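PDB 1OLT: oxygen-independent coproporphyrinogen III oxidase from Escherichia coli, which catalyses the anaerobic, S-adenosylmethionine-dependent oxidative decarboxylation of two propionate groups of coproporphyrinogen III to the vinyl groups of protoporphyrinogen IX in heme biosynthesis. Local coordinates for residues 85-96 with 346-357. Numbering follows the deposited sequence.
Sequences YLDALEQEIVHR and YYQQVDEQGNAL
E92 OE1 is gripped by two donors: Y346 OH donates a hydrogen bond of 2.6 Å across the contact, and the backbone N of G325 supplies another. The phenol meets the anti side of the carboxylate, 26° out of its plane, while OE1 lies at the edge of the tyrosine ring. With CG anti to the backbone N and the chain extended beyond it, glutamate is long enough to carry its carboxylate into this buried seam. Its OE2 takes a hydrogen bond from N339 and is 2.7 Å from a water, a possible further donor, which in turn accepts from A356 N. The three donors Y346 OH, G325 N and N339 ND2 would probably favour a charged carboxylate.

Y346 is a knob set among Y85, A88, L89 and E92. Small A88 makes room for two tyrosines, its CB lying 3.8 Å from Y346 CE2 and at the ring edge of Y347. The Y347 hydroxyl reaches the ring edge of Y85, whose own OH is held by H58 O and V326 N. V350 packs one turn on, CG1 lying 3.7 Å from Q91 CB.

Beyond this apolar centre, the chain leaves helix 343-353 at G354, whose phi is positive. Lacking a side chain, it lets its CA lie over the centre of the H95 ring, a CH-pi contact 3.6 Å from CA to the centroid, and its O receives a CA-H...O contact from E92. R96 lays its guanidinium flat on the N355 amide, planes 5° apart, and pairs with E38. The axes of segments 85-96 and 346-353 approach to 9.5 Å at 44°, and one knob-into-hole pairing, that of Y346, lies at the heart of this helix pair, which joins an outer helix of the radical SAM barrel to helix 343-353, with the side chain of Y85 about 10 Å from bound S-adenosylmethionine.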
ATOM      1  N   TYR A  85      -5.324  -8.784  21.598  1.00 10.88           N
ATOM      2  CA  TYR A  85      -5.681  -8.500  20.249  1.00 11.38           C
ATOM      3  C   TYR A  85      -5.864  -9.780  19.428  1.00 11.73           C
ATOM      4  O   TYR A  85      -6.844  -9.898  18.676  1.00 11.74           O
ATOM      5  CB  TYR A  85      -4.613  -7.585  19.635  1.00 11.94           C
ATOM      6  CG  TYR A  85      -4.970  -7.089  18.261  1.00 10.97           C
ATOM      7  CD1 TYR A  85      -5.958  -6.167  18.108  1.00 11.65           C
ATOM      8  CD2 TYR A  85      -4.322  -7.544  17.161  1.00 13.66           C
ATOM      9  CE1 TYR A  85      -6.313  -5.695  16.848  1.00 12.57           C
ATOM     10  CE2 TYR A  85      -4.632  -7.046  15.868  1.00 11.89           C
ATOM     11  CZ  TYR A  85      -5.660  -6.133  15.740  1.00 12.32           C
ATOM     12  OH  TYR A  85      -6.021  -5.604  14.499  1.00 12.99           O
ATOM     13  N   LEU A  86      -4.967 -10.747  19.577  1.00 11.26           N
ATOM     14  CA  LEU A  86      -5.133 -12.031  18.945  1.00 12.06           C
ATOM     15  C   LEU A  86      -6.337 -12.784  19.492  1.00 12.48           C
ATOM     16  O   LEU A  86      -6.968 -13.532  18.727  1.00 11.84           O
ATOM     17  CB  LEU A  86      -3.884 -12.922  19.070  1.00 12.98           C
ATOM     18  CG  LEU A  86      -2.614 -12.570  18.299  1.00 18.62           C
ATOM     19  CD1 LEU A  86      -1.594 -13.700  18.190  1.00 21.95           C
ATOM     20  CD2 LEU A  86      -2.879 -12.058  17.051  1.00 22.93           C
ATOM     21  N   ASP A  87      -6.734 -12.545  20.748  1.00 11.87           N
ATOM     22  CA  ASP A  87      -8.000 -13.121  21.240  1.00 12.09           C
ATOM     23  C   ASP A  87      -9.158 -12.595  20.382  1.00 11.60           C
ATOM     24  O   ASP A  87     -10.073 -13.340  20.062  1.00 11.24           O
ATOM     25  CB  ASP A  87      -8.286 -12.827  22.707  1.00 10.30           C
ATOM     26  CG  ASP A  87      -7.347 -13.529  23.644  1.00 14.39           C
ATOM     27  OD1 ASP A  87      -6.734 -14.557  23.285  1.00 11.43           O
ATOM     28  OD2 ASP A  87      -7.172 -13.108  24.837  1.00 15.33           O
ATOM     29  N   ALA A  88      -9.140 -11.303  20.080  1.00 12.19           N
ATOM     30  CA  ALA A  88     -10.201 -10.669  19.275  1.00 12.98           C
ATOM     31  C   ALA A  88     -10.166 -11.110  17.810  1.00 12.47           C
ATOM     32  O   ALA A  88     -11.190 -11.373  17.234  1.00 13.19           O
ATOM     33  CB  ALA A  88     -10.113  -9.185  19.365  1.00 14.66           C
ATOM     34  N   LEU A  89      -8.984 -11.206  17.241  1.00 13.10           N
ATOM     35  CA  LEU A  89      -8.783 -11.708  15.876  1.00 13.14           C
ATOM     36  C   LEU A  89      -9.274 -13.142  15.745  1.00 11.94           C
ATOM     37  O   LEU A  89      -9.981 -13.464  14.770  1.00 11.04           O
ATOM     38  CB  LEU A  89      -7.336 -11.653  15.437  1.00 12.34           C
ATOM     39  CG  LEU A  89      -6.780 -10.297  15.029  1.00 15.96           C
ATOM     40  CD1 LEU A  89      -5.302 -10.497  14.797  1.00 16.66           C
ATOM     41  CD2 LEU A  89      -7.491  -9.852  13.727  1.00 20.30           C
ATOM     42  N   GLU A  90      -8.992 -13.969  16.738  1.00 10.83           N
ATOM     43  CA  GLU A  90      -9.567 -15.323  16.761  1.00 11.71           C
ATOM     44  C   GLU A  90     -11.109 -15.312  16.591  1.00 10.84           C
ATOM     45  O   GLU A  90     -11.674 -16.085  15.832  1.00 11.54           O
ATOM     46  CB  GLU A  90      -9.211 -16.065  18.053  1.00 12.09           C
ATOM     47  CG  GLU A  90      -9.855 -17.460  18.151  1.00 11.75           C
ATOM     48  CD  GLU A  90      -9.377 -18.301  19.373  1.00 15.75           C
ATOM     49  OE1 GLU A  90      -8.806 -17.749  20.336  1.00 12.53           O
ATOM     50  OE2 GLU A  90      -9.653 -19.546  19.415  1.00 14.85           O
ATOM     51  N   GLN A  91     -11.772 -14.473  17.349  1.00 10.88           N
ATOM     52  CA  GLN A  91     -13.226 -14.389  17.293  1.00 11.74           C
ATOM     53  C   GLN A  91     -13.673 -13.815  15.906  1.00 11.36           C
ATOM     54  O   GLN A  91     -14.582 -14.352  15.262  1.00  9.98           O
ATOM     55  CB  GLN A  91     -13.775 -13.561  18.427  1.00 12.07           C
ATOM     56  CG  GLN A  91     -13.651 -14.191  19.852  1.00 13.87           C
ATOM     57  CD  GLN A  91     -14.132 -15.593  19.917  1.00 15.97           C
ATOM     58  OE1 GLN A  91     -15.146 -15.900  19.325  1.00 16.88           O
ATOM     59  NE2 GLN A  91     -13.336 -16.492  20.524  1.00 13.28           N
ATOM     60  N   GLU A  92     -12.973 -12.822  15.409  1.00 10.46           N
ATOM     61  CA  GLU A  92     -13.307 -12.287  14.082  1.00 11.18           C
ATOM     62  C   GLU A  92     -13.160 -13.384  12.996  1.00 10.62           C
ATOM     63  O   GLU A  92     -14.067 -13.556  12.143  1.00 10.17           O
ATOM     64  CB  GLU A  92     -12.486 -11.013  13.726  1.00 10.40           C
ATOM     65  CG  GLU A  92     -12.970 -10.346  12.472  1.00 14.02           C
ATOM     66  CD  GLU A  92     -12.138  -9.079  12.031  1.00 14.66           C
ATOM     67  OE1 GLU A  92     -11.123  -8.726  12.693  1.00 11.44           O
ATOM     68  OE2 GLU A  92     -12.518  -8.486  10.993  1.00 15.56           O
ATOM     69  N   ILE A  93     -12.074 -14.131  13.064  1.00  9.91           N
ATOM     70  CA  ILE A  93     -11.763 -15.139  12.107  1.00 13.14           C
ATOM     71  C   ILE A  93     -12.810 -16.249  12.182  1.00 14.56           C
ATOM     72  O   ILE A  93     -13.369 -16.717  11.131  1.00 16.06           O
ATOM     73  CB  ILE A  93     -10.351 -15.683  12.309  1.00 12.78           C
ATOM     74  CG1 ILE A  93      -9.341 -14.618  11.855  1.00 15.22           C
ATOM     75  CG2 ILE A  93     -10.179 -16.947  11.579  1.00 12.83           C
ATOM     76  CD1 ILE A  93      -7.960 -14.782  12.403  1.00 15.52           C
ATOM     77  N   VAL A  94     -13.133 -16.634  13.405  1.00 14.11           N
ATOM     78  CA  VAL A  94     -14.097 -17.695  13.638  1.00 15.73           C
ATOM     79  C   VAL A  94     -15.490 -17.353  13.090  1.00 14.73           C
ATOM     80  O   VAL A  94     -16.178 -18.201  12.600  1.00 13.85           O
ATOM     81  CB  VAL A  94     -14.088 -18.017  15.206  1.00 16.84           C
ATOM     82  CG1 VAL A  94     -15.344 -18.397  15.686  1.00 19.60           C
ATOM     83  CG2 VAL A  94     -12.945 -19.060  15.475  1.00 18.31           C
ATOM     84  N   HIS A  95     -15.873 -16.081  13.161  1.00 14.90           N
ATOM     85  CA  HIS A  95     -17.139 -15.641  12.633  1.00 15.01           C
ATOM     86  C   HIS A  95     -17.157 -15.349  11.096  1.00 13.74           C
ATOM     87  O   HIS A  95     -18.126 -15.637  10.477  1.00 12.13           O
ATOM     88  CB  HIS A  95     -17.632 -14.437  13.428  1.00 15.48           C
ATOM     89  CG  HIS A  95     -17.972 -14.782  14.857  1.00 20.43           C
ATOM     90  ND1 HIS A  95     -19.277 -14.878  15.305  1.00 22.79           N
ATOM     91  CD2 HIS A  95     -17.185 -15.082  15.929  1.00 18.56           C
ATOM     92  CE1 HIS A  95     -19.277 -15.208  16.593  1.00 20.96           C
ATOM     93  NE2 HIS A  95     -18.028 -15.353  16.991  1.00 23.57           N
ATOM     94  N   ARG A  96     -16.083 -14.805  10.530  1.00 13.58           N
ATOM     95  CA  ARG A  96     -16.033 -14.406   9.109  1.00 13.07           C
ATOM     96  C   ARG A  96     -15.611 -15.527   8.192  1.00 13.02           C
ATOM     97  O   ARG A  96     -16.201 -15.708   7.118  1.00 10.57           O
ATOM     98  CB  ARG A  96     -15.100 -13.225   8.876  1.00 14.42           C
ATOM     99  CG  ARG A  96     -15.650 -11.911   9.319  1.00 16.00           C
ATOM    100  CD  ARG A  96     -16.867 -11.563   8.522  1.00 18.98           C
ATOM    101  NE  ARG A  96     -17.332 -10.191   8.606  1.00 19.21           N
ATOM    102  CZ  ARG A  96     -18.618  -9.821   8.702  1.00 19.31           C
ATOM    103  NH1 ARG A  96     -19.591 -10.699   8.878  1.00 20.61           N
ATOM    104  NH2 ARG A  96     -18.934  -8.530   8.696  1.00 22.09           N
ATOM    105  N   TYR A 346     -13.512  -1.665  18.006  1.00 13.27           N
ATOM    106  CA  TYR A 346     -13.252  -2.925  17.379  1.00 13.78           C
ATOM    107  C   TYR A 346     -13.513  -4.078  18.391  1.00 13.62           C
ATOM    108  O   TYR A 346     -14.250  -4.985  18.111  1.00 14.13           O
ATOM    109  CB  TYR A 346     -11.791  -2.920  16.850  1.00 13.04           C
ATOM    110  CG  TYR A 346     -11.334  -4.286  16.371  1.00 13.01           C
ATOM    111  CD1 TYR A 346     -11.670  -4.754  15.104  1.00 13.59           C
ATOM    112  CD2 TYR A 346     -10.584  -5.113  17.169  1.00 12.76           C
ATOM    113  CE1 TYR A 346     -11.293  -6.029  14.686  1.00 14.03           C
ATOM    114  CE2 TYR A 346     -10.224  -6.398  16.754  1.00 11.08           C
ATOM    115  CZ  TYR A 346     -10.571  -6.843  15.517  1.00 12.58           C
ATOM    116  OH  TYR A 346     -10.202  -8.107  15.099  1.00 14.31           O
ATOM    117  N   TYR A 347     -12.938  -3.998  19.583  1.00 13.35           N
ATOM    118  CA  TYR A 347     -13.102  -5.031  20.587  1.00 13.37           C
ATOM    119  C   TYR A 347     -14.532  -5.214  20.987  1.00 13.37           C
ATOM    120  O   TYR A 347     -15.037  -6.338  21.021  1.00 13.07           O
ATOM    121  CB  TYR A 347     -12.298  -4.710  21.848  1.00 13.75           C
ATOM    122  CG  TYR A 347     -10.818  -4.920  21.773  1.00 12.73           C
ATOM    123  CD1 TYR A 347     -10.266  -5.877  20.951  1.00 15.66           C
ATOM    124  CD2 TYR A 347      -9.972  -4.223  22.593  1.00 16.14           C
ATOM    125  CE1 TYR A 347      -8.909  -6.098  20.918  1.00 18.07           C
ATOM    126  CE2 TYR A 347      -8.543  -4.427  22.554  1.00 16.04           C
ATOM    127  CZ  TYR A 347      -8.044  -5.365  21.742  1.00 16.29           C
ATOM    128  OH  TYR A 347      -6.728  -5.640  21.680  1.00 11.63           O
ATOM    129  N   GLN A 348     -15.202  -4.122  21.272  1.00 14.14           N
ATOM    130  CA  GLN A 348     -16.579  -4.170  21.706  1.00 14.80           C
ATOM    131  C   GLN A 348     -17.495  -4.784  20.648  1.00 14.01           C
ATOM    132  O   GLN A 348     -18.349  -5.628  20.970  1.00 11.11           O
ATOM    133  CB  GLN A 348     -17.078  -2.776  22.148  1.00 16.10           C
ATOM    134  CG  GLN A 348     -18.443  -2.799  22.815  1.00 22.79           C
ATOM    135  CD  GLN A 348     -18.907  -1.381  23.267  1.00 30.14           C
ATOM    136  OE1 GLN A 348     -18.123  -0.622  23.859  1.00 36.88           O
ATOM    137  NE2 GLN A 348     -20.152  -1.040  22.984  1.00 36.20           N
ATOM    138  N   GLN A 349     -17.325  -4.404  19.387  1.00 12.78           N
ATOM    139  CA  GLN A 349     -18.210  -4.986  18.371  1.00 12.67           C
ATOM    140  C   GLN A 349     -17.865  -6.454  18.079  1.00 12.36           C
ATOM    141  O   GLN A 349     -18.754  -7.280  17.889  1.00 12.23           O
ATOM    142  CB  GLN A 349     -18.205  -4.130  17.097  1.00 12.39           C
ATOM    143  CG  GLN A 349     -19.404  -4.432  16.198  1.00 14.26           C
ATOM    144  CD  GLN A 349     -19.383  -3.618  14.881  1.00 17.29           C
ATOM    145  OE1 GLN A 349     -19.141  -2.444  14.925  1.00 18.11           O
ATOM    146  NE2 GLN A 349     -19.681  -4.260  13.740  1.00 15.45           N
ATOM    147  N   VAL A 350     -16.579  -6.818  18.087  1.00 12.57           N
ATOM    148  CA  VAL A 350     -16.233  -8.215  17.865  1.00 13.67           C
ATOM    149  C   VAL A 350     -16.861  -9.071  18.993  1.00 15.28           C
ATOM    150  O   VAL A 350     -17.461 -10.124  18.740  1.00 14.66           O
ATOM    151  CB  VAL A 350     -14.755  -8.422  17.781  1.00 13.56           C
ATOM    152  CG1 VAL A 350     -14.345  -9.900  17.899  1.00 14.02           C
ATOM    153  CG2 VAL A 350     -14.227  -7.855  16.469  1.00 14.65           C
ATOM    154  N   ASP A 351     -16.762  -8.575  20.216  1.00 15.97           N
ATOM    155  CA  ASP A 351     -17.302  -9.312  21.360  1.00 16.24           C
ATOM    156  C   ASP A 351     -18.817  -9.469  21.229  1.00 16.93           C
ATOM    157  O   ASP A 351     -19.395 -10.558  21.528  1.00 16.37           O
ATOM    158  CB  ASP A 351     -16.908  -8.604  22.676  1.00 15.72           C
ATOM    159  CG  ASP A 351     -17.462  -9.309  23.900  1.00 20.22           C
ATOM    160  OD1 ASP A 351     -17.212 -10.521  24.099  1.00 22.70           O
ATOM    161  OD2 ASP A 351     -18.247  -8.757  24.654  1.00 24.23           O
ATOM    162  N   GLU A 352     -19.498  -8.407  20.825  1.00 17.04           N
ATOM    163  CA  GLU A 352     -20.956  -8.457  20.784  1.00 18.55           C
ATOM    164  C   GLU A 352     -21.523  -9.106  19.536  1.00 18.10           C
ATOM    165  O   GLU A 352     -22.605  -9.692  19.603  1.00 17.61           O
ATOM    166  CB  GLU A 352     -21.568  -7.028  20.914  1.00 19.16           C
ATOM    167  CG  GLU A 352     -21.250  -6.409  22.272  1.00 23.47           C
ATOM    168  CD  GLU A 352     -21.776  -4.972  22.464  1.00 30.98           C
ATOM    169  OE1 GLU A 352     -22.258  -4.339  21.469  1.00 34.35           O
ATOM    170  OE2 GLU A 352     -21.678  -4.485  23.637  1.00 34.48           O
ATOM    171  N   GLN A 353     -20.848  -8.989  18.402  1.00 17.30           N
ATOM    172  CA  GLN A 353     -21.453  -9.402  17.082  1.00 17.66           C
ATOM    173  C   GLN A 353     -20.553 -10.407  16.331  1.00 15.94           C
ATOM    174  O   GLN A 353     -20.953 -10.954  15.362  1.00 15.68           O
ATOM    175  CB  GLN A 353     -21.647  -8.187  16.142  1.00 17.69           C
ATOM    176  CG  GLN A 353     -22.533  -7.144  16.698  1.00 22.96           C
ATOM    177  CD  GLN A 353     -22.735  -5.962  15.757  1.00 27.71           C
ATOM    178  OE1 GLN A 353     -22.615  -6.096  14.544  1.00 33.02           O
ATOM    179  NE2 GLN A 353     -23.038  -4.811  16.325  1.00 27.43           N
ATOM    180  N   GLY A 354     -19.330 -10.592  16.768  1.00 14.88           N
ATOM    181  CA  GLY A 354     -18.367 -11.419  16.038  1.00 14.60           C
ATOM    182  C   GLY A 354     -17.680 -10.795  14.838  1.00 13.85           C
ATOM    183  O   GLY A 354     -16.790 -11.439  14.221  1.00 15.07           O
ATOM    184  N   ASN A 355     -17.991  -9.525  14.562  1.00 12.93           N
ATOM    185  CA  ASN A 355     -17.313  -8.735  13.540  1.00 12.36           C
ATOM    186  C   ASN A 355     -17.219  -7.251  13.965  1.00 13.07           C
ATOM    187  O   ASN A 355     -17.861  -6.800  14.930  1.00 13.39           O
ATOM    188  CB  ASN A 355     -18.082  -8.872  12.162  1.00 12.19           C
ATOM    189  CG  ASN A 355     -19.421  -8.229  12.176  1.00 13.11           C
ATOM    190  OD1 ASN A 355     -20.473  -8.904  12.364  1.00 17.95           O
ATOM    191  ND2 ASN A 355     -19.444  -6.936  12.014  1.00  7.91           N
ATOM    192  N   ALA A 356     -16.436  -6.493  13.231  1.00 12.61           N
ATOM    193  CA  ALA A 356     -16.233  -5.094  13.542  1.00 12.56           C
ATOM    194  C   ALA A 356     -16.614  -4.197  12.374  1.00 12.11           C
ATOM    195  O   ALA A 356     -16.126  -3.080  12.279  1.00 13.23           O
ATOM    196  CB  ALA A 356     -14.775  -4.873  13.927  1.00 12.79           C
ATOM    197  N   LEU A 357     -17.498  -4.655  11.508  1.00 12.98           N
ATOM    198  CA  LEU A 357     -17.908  -3.839  10.351  1.00 13.55           C
ATOM    199  C   LEU A 357     -18.446  -2.508  10.808  1.00 13.42           C
ATOM    200  O   LEU A 357     -19.397  -2.444  11.592  1.00 13.38           O
ATOM    201  CB  LEU A 357     -18.954  -4.553   9.486  1.00 14.38           C
ATOM    202  CG  LEU A 357     -19.511  -3.734   8.308  1.00 14.61           C
ATOM    203  CD1 LEU A 357     -18.511  -3.436   7.316  1.00 14.56           C
ATOM    204  CD2 LEU A 357     -20.645  -4.529   7.654  1.00 19.55           C
TER
HETATM  205  O   HOH W   1     -15.087  -7.707  10.968  1.00 22.65           O